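Local atomic coordinates of TarM (Staphylococcus aureus subsp. aureus 21178, PDB entry 4X7R), a protein that belongs to the GT-B glycosyltransferases, with two domains built on parallel sheets and a long antiparallel sheet inserted in the N-terminal part of the chain. Residues S93-E101 with Y111-A121; D148-T156 with Q166-Y174. The protein carries 1 engineered substitution. All blocks are in the same frame, centred on the assembly; numbering follows the deposited sequence.

Overall arrangement
Contact 1 (93-101 with 111-121) and contact 2 (148-156 with 166-174) lie in one antiparallel sheet, in which neighbouring strands follow one another along the chain. Contact 1 joins its first two strands, at one outer edge, and reaches the start of the third. Contact 2 pairs two strands from its middle. Their centres are 22 Å apart, and their nearest atoms about 7 Å. Helix 86-95 links them: it leads into contact 1, and its Leu-88 and Tyr-89 pack against contact 2. Contact 1 is centred 43 Å from the centre of the chain, contact 2 at 26 Å. Contact 2 is nearer the glycan: the Gln-166 side chain is about 9 Å from a bound 2-deoxy-3,6-di-O-sulfo-2-(sulfoamino)-alpha-D-glucopyranose.

Contact 1: residues S93-E101 with Y111-A121; sequences SERLKNTIE and YFDITTRTYIA. Engineered in segment 111-121: Arg-117 (natural residue Gly).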
loop_
_atom_site.group_PDB
_atom_site.type_symbol
_atom_site.label_atom_id
_atom_site.label_comp_id
_atom_site.label_asym_id
_atom_site.label_seq_id
_atom_site.Cartn_x
_atom_site.Cartn_y
_atom_site.Cartn_z
ATOM N N SER A 93 -37.968 -1.771 -0.975
ATOM C CA SER A 93 -38.954 -1.365 -1.983
ATOM C C SER A 93 -40.236 -0.850 -1.333
ATOM O O SER A 93 -40.799 0.128 -1.820
ATOM C CB SER A 93 -39.312 -2.533 -2.899
ATOM O OG SER A 93 -38.157 -3.118 -3.476
ATOM N N GLU A 94 -40.701 -1.510 -0.248
ATOM C CA GLU A 94 -41.933 -1.132 0.462
ATOM C C GLU A 94 -41.836 0.228 1.123
ATOM O O GLU A 94 -42.824 0.952 1.153
ATOM C CB GLU A 94 -42.361 -2.192 1.495
ATOM C CG GLU A 94 -42.975 -3.468 0.923
ATOM C CD GLU A 94 -44.112 -3.345 -0.079
ATOM O OE1 GLU A 94 -44.989 -2.469 0.103
ATOM O OE2 GLU A 94 -44.136 -4.152 -1.037
ATOM N N ARG A 95 -40.645 0.587 1.635
ATOM C CA ARG A 95 -40.382 1.871 2.290
ATOM C C ARG A 95 -40.402 3.029 1.295
ATOM O O ARG A 95 -40.585 4.177 1.702
ATOM C CB ARG A 95 -39.047 1.835 3.048
ATOM C CG ARG A 95 -39.042 0.843 4.201
ATOM C CD ARG A 95 -37.653 0.639 4.750
ATOM N NE ARG A 95 -37.197 1.796 5.519
ATOM C CZ ARG A 95 -36.077 1.821 6.229
ATOM N NH1 ARG A 95 -35.286 0.758 6.273
ATOM N NH2 ARG A 95 -35.737 2.910 6.900
ATOM N N LEU A 96 -40.200 2.728 -0.000
ATOM C CA LEU A 96 -40.219 3.712 -1.081
ATOM C C LEU A 96 -41.573 3.711 -1.809
ATOM O O LEU A 96 -41.798 4.545 -2.686
ATOM C CB LEU A 96 -39.061 3.468 -2.061
ATOM C CG LEU A 96 -37.647 3.695 -1.511
ATOM C CD1 LEU A 96 -36.613 3.017 -2.383
ATOM C CD2 LEU A 96 -37.340 5.170 -1.364
ATOM N N LYS A 97 -42.472 2.776 -1.438
ATOM C CA LYS A 97 -43.812 2.680 -2.014
ATOM C C LYS A 97 -44.652 3.822 -1.440
ATOM O O LYS A 97 -44.533 4.150 -0.252
ATOM C CB LYS A 97 -44.451 1.313 -1.712
ATOM C CG LYS A 97 -45.545 0.920 -2.696
ATOM C CD LYS A 97 -46.314 -0.316 -2.233
ATOM C CE LYS A 97 -47.612 -0.485 -2.983
ATOM N NZ LYS A 97 -48.332 -1.716 -2.567
ATOM N N ASN A 98 -45.473 4.439 -2.296
ATOM C CA ASN A 98 -46.332 5.571 -1.950
ATOM C C ASN A 98 -45.529 6.822 -1.523
ATOM O O ASN A 98 -45.798 7.435 -0.484
ATOM C CB ASN A 98 -47.465 5.178 -0.972
ATOM C CG ASN A 98 -48.486 4.217 -1.556
ATOM O OD1 ASN A 98 -48.880 4.306 -2.729
ATOM N ND2 ASN A 98 -48.973 3.294 -0.732
ATOM N N THR A 99 -44.529 7.178 -2.351
ATOM C CA THR A 99 -43.677 8.355 -2.196
ATOM C C THR A 99 -43.743 9.219 -3.465
ATOM O O THR A 99 -44.269 8.783 -4.494
ATOM C CB THR A 99 -42.200 7.977 -1.892
ATOM O OG1 THR A 99 -41.667 7.181 -2.951
ATOM C CG2 THR A 99 -42.011 7.312 -0.532
ATOM N N ILE A 100 -43.212 10.447 -3.381
ATOM C CA ILE A 100 -43.099 11.370 -4.507
ATOM C C ILE A 100 -41.601 11.432 -4.801
ATOM O O ILE A 100 -40.823 11.776 -3.913
ATOM C CB ILE A 100 -43.694 12.800 -4.213
ATOM C CG1 ILE A 100 -45.216 12.798 -3.912
ATOM C CG2 ILE A 100 -43.299 13.833 -5.286
ATOM C CD1 ILE A 100 -46.185 12.578 -5.085
ATOM N N GLU A 101 -41.204 11.091 -6.028
ATOM C CA GLU A 101 -39.814 11.183 -6.455
ATOM C C GLU A 101 -39.540 12.608 -6.973
ATOM O O GLU A 101 -40.314 13.145 -7.774
ATOM C CB GLU A 101 -39.505 10.137 -7.544
ATOM C CG GLU A 101 -38.056 10.151 -8.020
ATOM C CD GLU A 101 -37.578 8.965 -8.839
ATOM O OE1 GLU A 101 -38.269 7.919 -8.859
ATOM O OE2 GLU A 101 -36.478 9.072 -9.427
ATOM N N TYR A 111 -37.112 11.164 -2.009
ATOM C CA TYR A 111 -38.433 10.551 -1.856
ATOM C C TYR A 111 -39.155 11.094 -0.645
ATOM O O TYR A 111 -38.572 11.159 0.432
ATOM C CB TYR A 111 -38.324 8.999 -1.847
ATOM C CG TYR A 111 -37.674 8.464 -3.106
ATOM C CD1 TYR A 111 -36.289 8.457 -3.250
ATOM C CD2 TYR A 111 -38.444 8.070 -4.199
ATOM C CE1 TYR A 111 -35.687 8.076 -4.444
ATOM C CE2 TYR A 111 -37.849 7.651 -5.388
ATOM C CZ TYR A 111 -36.469 7.651 -5.502
ATOM O OH TYR A 111 -35.862 7.242 -6.665
ATOM N N PHE A 112 -40.414 11.524 -0.837
ATOM C CA PHE A 112 -41.260 12.141 0.188
ATOM C C PHE A 112 -42.563 11.358 0.315
ATOM O O PHE A 112 -43.179 11.073 -0.707
ATOM C CB PHE A 112 -41.528 13.631 -0.176
ATOM C CG PHE A 112 -40.281 14.492 -0.139
ATOM C CD1 PHE A 112 -39.368 14.477 -1.193
ATOM C CD2 PHE A 112 -40.005 15.301 0.958
ATOM C CE1 PHE A 112 -38.186 15.227 -1.134
ATOM C CE2 PHE A 112 -38.820 16.058 1.013
ATOM C CZ PHE A 112 -37.922 16.017 -0.035
ATOM N N ASP A 113 -42.983 10.997 1.548
ATOM C CA ASP A 113 -44.233 10.249 1.733
ATOM C C ASP A 113 -45.453 11.093 1.424
ATOM O O ASP A 113 -45.543 12.230 1.876
ATOM C CB ASP A 113 -44.342 9.604 3.127
ATOM C CG ASP A 113 -45.593 8.754 3.322
ATOM O OD1 ASP A 113 -45.619 7.607 2.819
ATOM O OD2 ASP A 113 -46.562 9.250 3.939
ATOM N N ILE A 114 -46.384 10.523 0.643
ATOM C CA ILE A 114 -47.633 11.138 0.207
ATOM C C ILE A 114 -48.534 11.589 1.379
ATOM O O ILE A 114 -49.187 12.625 1.261
ATOM C CB ILE A 114 -48.320 10.225 -0.857
ATOM C CG1 ILE A 114 -47.692 10.469 -2.248
ATOM C CG2 ILE A 114 -49.854 10.372 -0.902
ATOM C CD1 ILE A 114 -47.581 9.252 -3.163
ATOM N N THR A 115 -48.522 10.850 2.514
ATOM C CA THR A 115 -49.338 11.186 3.692
ATOM C C THR A 115 -48.603 12.029 4.745
ATOM O O THR A 115 -49.089 13.113 5.074
ATOM C CB THR A 115 -50.077 9.960 4.275
ATOM O OG1 THR A 115 -49.128 8.968 4.676
ATOM C CG2 THR A 115 -51.104 9.371 3.309
ATOM N N THR A 116 -47.453 11.544 5.278
ATOM C CA THR A 116 -46.683 12.281 6.298
ATOM C C THR A 116 -45.981 13.559 5.786
ATOM O O THR A 116 -45.524 14.377 6.596
ATOM C CB THR A 116 -45.816 11.354 7.193
ATOM O OG1 THR A 116 -45.177 12.135 8.207
ATOM C CG2 THR A 116 -44.759 10.587 6.424
ATOM N N ARG A 117 -45.898 13.723 4.443
ATOM C CA ARG A 117 -45.265 14.853 3.740
ATOM C C ARG A 117 -43.755 14.971 3.996
ATOM O O ARG A 117 -43.113 15.870 3.443
ATOM C CB ARG A 117 -45.985 16.186 4.017
ATOM C CG ARG A 117 -47.472 16.195 3.664
ATOM C CD ARG A 117 -47.923 17.435 2.895
ATOM N NE ARG A 117 -47.189 18.659 3.243
ATOM C CZ ARG A 117 -47.471 19.449 4.276
ATOM N NH1 ARG A 117 -48.464 19.143 5.104
ATOM N NH2 ARG A 117 -46.753 20.540 4.498
ATOM N N THR A 118 -43.184 14.046 4.800
ATOM C CA THR A 118 -41.770 14.061 5.163
ATOM C C THR A 118 -40.823 13.284 4.241
ATOM O O THR A 118 -41.214 12.310 3.595
ATOM C CB THR A 118 -41.570 13.788 6.666
ATOM O OG1 THR A 118 -40.340 14.391 7.082
ATOM C CG2 THR A 118 -41.580 12.294 7.013
ATOM N N TYR A 119 -39.563 13.732 4.230
ATOM C CA TYR A 119 -38.401 13.213 3.517
ATOM C C TYR A 119 -38.096 11.776 4.007
ATOM O O TYR A 119 -37.753 11.588 5.176
ATOM C CB TYR A 119 -37.241 14.168 3.830
ATOM C CG TYR A 119 -35.932 13.958 3.107
ATOM C CD1 TYR A 119 -35.891 13.370 1.844
ATOM C CD2 TYR A 119 -34.742 14.459 3.630
ATOM C CE1 TYR A 119 -34.686 13.218 1.158
ATOM C CE2 TYR A 119 -33.537 14.330 2.944
ATOM C CZ TYR A 119 -33.513 13.711 1.707
ATOM O OH TYR A 119 -32.319 13.603 1.039
ATOM N N ILE A 120 -38.290 10.774 3.125
ATOM C CA ILE A 120 -38.097 9.338 3.389
ATOM C C ILE A 120 -36.691 8.878 2.972
ATOM O O ILE A 120 -35.962 8.298 3.785
ATOM C CB ILE A 120 -39.222 8.475 2.706
ATOM C CG1 ILE A 120 -40.656 8.899 3.113
ATOM C CG2 ILE A 120 -39.006 6.967 2.878
ATOM C CD1 ILE A 120 -40.997 8.942 4.672
ATOM N N ALA A 121 -36.329 9.100 1.696
ATOM C CA ALA A 121 -35.036 8.645 1.208
ATOM C C ALA A 121 -34.324 9.543 0.225
ATOM O O ALA A 121 -34.928 10.373 -0.445
ATOM C CB ALA A 121 -35.154 7.236 0.634
#
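An antiparallel beta hairpin, strands 99-103 and 108-113, brings Ile-100 opposite Phe-112 as a hydrogen-bonded pair. Ile-100 N gives a bond of 2.7 Å to Phe-112 O. Phe-112 N returns one of 3.1 Å to Ile-100 O. Beyond this pair, Ile-114 N adds a weak bond to Asn-98 O.

Tyr-111 carries much of the side-chain contact. Leu-96 sets CD2 over one face of its ring, 4.1 Å from the centroid, in a CH-pi contact. The same methyl touches Ala-121 CB at 3.6 Å. Glu-101 runs beside the tyrosine and points the same way. Its CG is anti to the backbone N (chi1 -179°) and the chain stays extended, which carries the carboxylate to the phenol end, its plane turned 52° from the ring. Glu-101 OE2 also bonds Ser-109 OG. Thr-99 OG1 lies at the ring edge, 3.6 Å from Tyr-111 CD2. That hydroxyl donates to Leu-96 O at 2.7 Å and ties the strand start to the preceding turn.

On the face of the sheet that carries Ile-100 and Phe-112, Ile-100 meets Ile-114 of the turn at about a right angle, CG1 to CG1 at 3.8 Å. Asp-113 holds the next turn. Its OD2 takes three bonds: Thr-115 N closes an Asx turn, Thr-116 N makes it an Asx motif, and Thr-115 OG1 adds the third. The engineered Arg-117 follows in that turn.

Ile-120 and Ala-121 both face Tyr-111 in a classic beta bulge, and Tyr-111 O accepts from both their backbone N atoms. Strand 119-126 is the next strand of the sheet. Its Ile-123 touches Leu-96 and Tyr-111. Arg-95, from helix 86-95, reaches across to strand 139-147, where it forms a salt bridge with Glu-142.

Contact 2: residues D148-T156 with Q166-Y174; sequences DNKVHMKET and QVFYDEKGY
Strands 150-156 and 166-169 run antiparallel, 166° between their directions, with Lys-154 and Val-167 as a hydrogen-bonded pair. Lys-154 N bonds Val-167 O at 2.9 Å, and Val-167 N bonds Lys-154 O at 2.8 Å. Tyr-169 N also bonds His-152 O, from 53° above the carbonyl plane. His-152 and Met-153 both face Ser-145 in a classic beta bulge on the other side of the strand.

Met-153 and Phe-168 lie side by side. With CG anti to the backbone N (chi1 -178°), the methionine brings SD to the edge of the ring, 3.7 Å from Phe-168 CE1. This is a Met-aromatic contact in the ring plane. On the same side of the sheet, Gln-166 NE2 makes a weak bond to Glu-155 OE2, while Gln-166 OE1 accepts from Arg-179 NE.

Tyr-169 crosses Lys-154 obliquely on the other side. Its ring edge meets the backbone of Met-153 and Lys-154, and CE1 is 3.5 Å from Lys-154 CB. Val-151 CG2 touches Tyr-169 CD1. Leu-88 of helix 86-95 packs on both of these residues.

A type I turn, Asp-170 to Gly-173, follows the strand. Asp-170 OD1 accepts from Lys-172 N and Tyr-174 N on opposite faces of its carboxylate, and OD2 bonds Ser-77 OG. One water donates to both Val-151 O and Asp-170 O, bridging two carbonyl oxygens, which as acceptors cannot bond each other.

Lys-150 NZ bonds Glu-171 OE1 at 2.9 Å in a salt bridge, and Glu-171 O at 3.0 Å. The ammonium thus grips both the side chain and the backbone of one turn residue. The nearby carboxylate probably favours the charged form of Lys-150, and the two bonds of the ammonium tie the turn to the start of the strand, at a solvent-exposed spot.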
loop_
_atom_site.group_PDB
_atom_site.type_symbol
_atom_site.label_atom_id
_atom_site.label_comp_id
_atom_site.label_asym_id
_atom_site.label_seq_id
_atom_site.Cartn_x
_atom_site.Cartn_y
_atom_site.Cartn_z
ATOM N N ASP A 148 -23.584 -3.396 -8.208
ATOM C CA ASP A 148 -24.351 -4.119 -9.241
ATOM C C ASP A 148 -25.747 -4.511 -8.719
ATOM O O ASP A 148 -26.170 -5.666 -8.859
ATOM C CB ASP A 148 -23.574 -5.343 -9.817
ATOM C CG ASP A 148 -22.129 -5.087 -10.235
ATOM O OD1 ASP A 148 -21.872 -4.055 -10.887
ATOM O OD2 ASP A 148 -21.263 -5.931 -9.924
ATOM N N ASN A 149 -26.440 -3.543 -8.070
ATOM C CA ASN A 149 -27.780 -3.686 -7.461
ATOM C C ASN A 149 -27.886 -4.691 -6.305
ATOM O O ASN A 149 -28.990 -5.033 -5.882
ATOM C CB ASN A 149 -28.886 -3.893 -8.520
ATOM C CG ASN A 149 -29.327 -2.630 -9.221
ATOM O OD1 ASN A 149 -28.880 -1.513 -8.920
ATOM N ND2 ASN A 149 -30.237 -2.785 -10.171
ATOM N N LYS A 150 -26.748 -5.107 -5.755
ATOM C CA LYS A 150 -26.698 -6.047 -4.654
ATOM C C LYS A 150 -26.192 -5.361 -3.392
ATOM O O LYS A 150 -25.098 -4.794 -3.391
ATOM C CB LYS A 150 -25.835 -7.280 -5.004
ATOM C CG LYS A 150 -26.375 -8.119 -6.182
ATOM C CD LYS A 150 -25.904 -9.578 -6.133
ATOM C CE LYS A 150 -24.422 -9.743 -6.387
ATOM N NZ LYS A 150 -23.901 -11.007 -5.805
ATOM N N VAL A 151 -26.994 -5.418 -2.312
ATOM C CA VAL A 151 -26.615 -4.840 -1.017
ATOM C C VAL A 151 -25.337 -5.532 -0.467
ATOM O O VAL A 151 -25.188 -6.754 -0.579
ATOM C CB VAL A 151 -27.826 -4.863 -0.029
ATOM C CG1 VAL A 151 -28.289 -6.291 0.280
ATOM C CG2 VAL A 151 -27.527 -4.088 1.248
ATOM N N HIS A 152 -24.389 -4.746 0.048
ATOM C CA HIS A 152 -23.197 -5.333 0.653
ATOM C C HIS A 152 -23.002 -4.824 2.075
ATOM O O HIS A 152 -22.360 -5.476 2.887
ATOM C CB HIS A 152 -21.931 -5.155 -0.234
ATOM C CG HIS A 152 -21.403 -3.747 -0.330
ATOM N ND1 HIS A 152 -20.403 -3.295 0.516
ATOM C CD2 HIS A 152 -21.700 -2.761 -1.213
ATOM C CE1 HIS A 152 -20.150 -2.049 0.145
ATOM N NE2 HIS A 152 -20.892 -1.687 -0.895
ATOM N N MET A 153 -23.607 -3.686 2.386
ATOM C CA MET A 153 -23.440 -3.051 3.682
ATOM C C MET A 153 -24.608 -2.164 4.070
ATOM O O MET A 153 -25.223 -1.536 3.222
ATOM C CB MET A 153 -22.125 -2.217 3.664
ATOM C CG MET A 153 -21.772 -1.516 4.981
ATOM S SD MET A 153 -20.164 -0.629 4.956
ATOM C CE MET A 153 -20.404 0.518 3.615
ATOM N N LYS A 154 -24.884 -2.100 5.369
ATOM C CA LYS A 154 -25.861 -1.195 5.986
ATOM C C LYS A 154 -25.116 -0.450 7.100
ATOM O O LYS A 154 -24.435 -1.077 7.909
ATOM C CB LYS A 154 -27.079 -1.953 6.540
ATOM C CG LYS A 154 -28.140 -1.075 7.253
ATOM C CD LYS A 154 -29.170 -1.963 7.931
ATOM C CE LYS A 154 -29.608 -1.480 9.293
ATOM N NZ LYS A 154 -28.929 -2.232 10.387
ATOM N N GLU A 155 -25.216 0.874 7.118
ATOM C CA GLU A 155 -24.620 1.692 8.186
ATOM C C GLU A 155 -25.720 2.404 8.912
ATOM O O GLU A 155 -26.697 2.814 8.285
ATOM C CB GLU A 155 -23.602 2.708 7.658
ATOM C CG GLU A 155 -22.314 2.070 7.164
ATOM C CD GLU A 155 -21.482 3.019 6.330
ATOM O OE1 GLU A 155 -22.032 3.597 5.365
ATOM O OE2 GLU A 155 -20.284 3.193 6.646
ATOM N N THR A 156 -25.620 2.484 10.237
ATOM C CA THR A 156 -26.597 3.225 11.067
ATOM C C THR A 156 -25.954 4.522 11.565
ATOM O O THR A 156 -24.790 4.514 11.972
ATOM C CB THR A 156 -27.151 2.356 12.197
ATOM O OG1 THR A 156 -27.713 1.183 11.619
ATOM C CG2 THR A 156 -28.217 3.061 13.012
ATOM N N GLN A 166 -22.580 -0.958 11.868
ATOM C CA GLN A 166 -22.475 -1.506 10.516
ATOM C C GLN A 166 -22.886 -2.945 10.489
ATOM O O GLN A 166 -22.600 -3.701 11.425
ATOM C CB GLN A 166 -21.049 -1.441 9.917
ATOM C CG GLN A 166 -20.465 -0.056 9.908
ATOM C CD GLN A 166 -19.083 -0.129 9.365
ATOM O OE1 GLN A 166 -18.259 -0.950 9.797
ATOM N NE2 GLN A 166 -18.815 0.727 8.400
ATOM N N VAL A 167 -23.529 -3.322 9.381
ATOM C CA VAL A 167 -23.929 -4.694 9.058
ATOM C C VAL A 167 -23.349 -4.999 7.663
ATOM O O VAL A 167 -23.505 -4.189 6.748
ATOM C CB VAL A 167 -25.468 -4.891 9.120
ATOM C CG1 VAL A 167 -25.848 -6.331 8.831
ATOM C CG2 VAL A 167 -26.036 -4.432 10.473
ATOM N N PHE A 168 -22.684 -6.152 7.515
ATOM C CA PHE A 168 -22.157 -6.606 6.236
ATOM C C PHE A 168 -23.030 -7.735 5.717
ATOM O O PHE A 168 -23.395 -8.620 6.494
ATOM C CB PHE A 168 -20.689 -7.053 6.371
ATOM C CG PHE A 168 -19.763 -5.949 6.808
ATOM C CD1 PHE A 168 -19.794 -4.702 6.188
ATOM C CD2 PHE A 168 -18.795 -6.176 7.772
ATOM C CE1 PHE A 168 -18.918 -3.682 6.577
ATOM C CE2 PHE A 168 -17.896 -5.162 8.136
ATOM C CZ PHE A 168 -17.979 -3.917 7.552
ATOM N N TYR A 169 -23.315 -7.736 4.393
ATOM C CA TYR A 169 -24.194 -8.703 3.742
ATOM C C TYR A 169 -23.439 -9.495 2.709
ATOM O O TYR A 169 -22.620 -8.926 1.965
ATOM C CB TYR A 169 -25.392 -8.004 3.080
ATOM C CG TYR A 169 -26.256 -7.233 4.043
ATOM C CD1 TYR A 169 -25.936 -5.930 4.401
ATOM C CD2 TYR A 169 -27.415 -7.795 4.577
ATOM C CE1 TYR A 169 -26.723 -5.216 5.298
ATOM C CE2 TYR A 169 -28.226 -7.082 5.459
ATOM C CZ TYR A 169 -27.869 -5.792 5.822
ATOM O OH TYR A 169 -28.635 -5.086 6.717
ATOM N N ASP A 170 -23.696 -10.818 2.675
ATOM C CA ASP A 170 -23.019 -11.746 1.762
ATOM C C ASP A 170 -23.483 -11.586 0.285
ATOM O O ASP A 170 -24.279 -10.682 -0.027
ATOM C CB ASP A 170 -23.105 -13.188 2.291
ATOM C CG ASP A 170 -24.499 -13.806 2.289
ATOM O OD1 ASP A 170 -25.342 -13.379 1.472
ATOM O OD2 ASP A 170 -24.701 -14.808 2.999
ATOM N N GLU A 171 -23.002 -12.472 -0.605
ATOM C CA GLU A 171 -23.341 -12.457 -2.040
ATOM C C GLU A 171 -24.820 -12.679 -2.342
ATOM O O GLU A 171 -25.288 -12.246 -3.406
ATOM C CB GLU A 171 -22.474 -13.443 -2.852
ATOM C CG GLU A 171 -20.995 -13.076 -2.873
ATOM C CD GLU A 171 -20.545 -11.883 -3.708
ATOM O OE1 GLU A 171 -21.318 -11.400 -4.570
ATOM O OE2 GLU A 171 -19.387 -11.450 -3.510
ATOM N N LYS A 172 -25.571 -13.271 -1.380
ATOM C CA LYS A 172 -27.009 -13.508 -1.519
ATOM C C LYS A 172 -27.875 -12.477 -0.764
ATOM O O LYS A 172 -29.101 -12.557 -0.803
ATOM C CB LYS A 172 -27.370 -14.963 -1.173
ATOM C CG LYS A 172 -26.656 -15.966 -2.075
ATOM C CD LYS A 172 -27.168 -17.392 -1.952
ATOM C CE LYS A 172 -26.335 -18.331 -2.810
ATOM N NZ LYS A 172 -25.037 -18.662 -2.188
ATOM N N GLY A 173 -27.229 -11.506 -0.103
ATOM C CA GLY A 173 -27.935 -10.449 0.610
ATOM C C GLY A 173 -28.267 -10.758 2.054
ATOM O O GLY A 173 -29.133 -10.097 2.636
ATOM N N TYR A 174 -27.577 -11.740 2.656
ATOM C CA TYR A 174 -27.799 -12.096 4.063
ATOM C C TYR A 174 -26.735 -11.457 4.974
ATOM O O TYR A 174 -25.553 -11.485 4.631
ATOM C CB TYR A 174 -27.792 -13.628 4.248
ATOM C CG TYR A 174 -28.924 -14.329 3.528
ATOM C CD1 TYR A 174 -30.173 -14.484 4.129
ATOM C CD2 TYR A 174 -28.757 -14.814 2.240
ATOM C CE1 TYR A 174 -31.217 -15.131 3.466
ATOM C CE2 TYR A 174 -29.801 -15.419 1.557
ATOM C CZ TYR A 174 -31.020 -15.605 2.180
ATOM O OH TYR A 174 -32.013 -16.253 1.484
HETATM O O HOH W 1 -25.725 -9.021 -1.810
#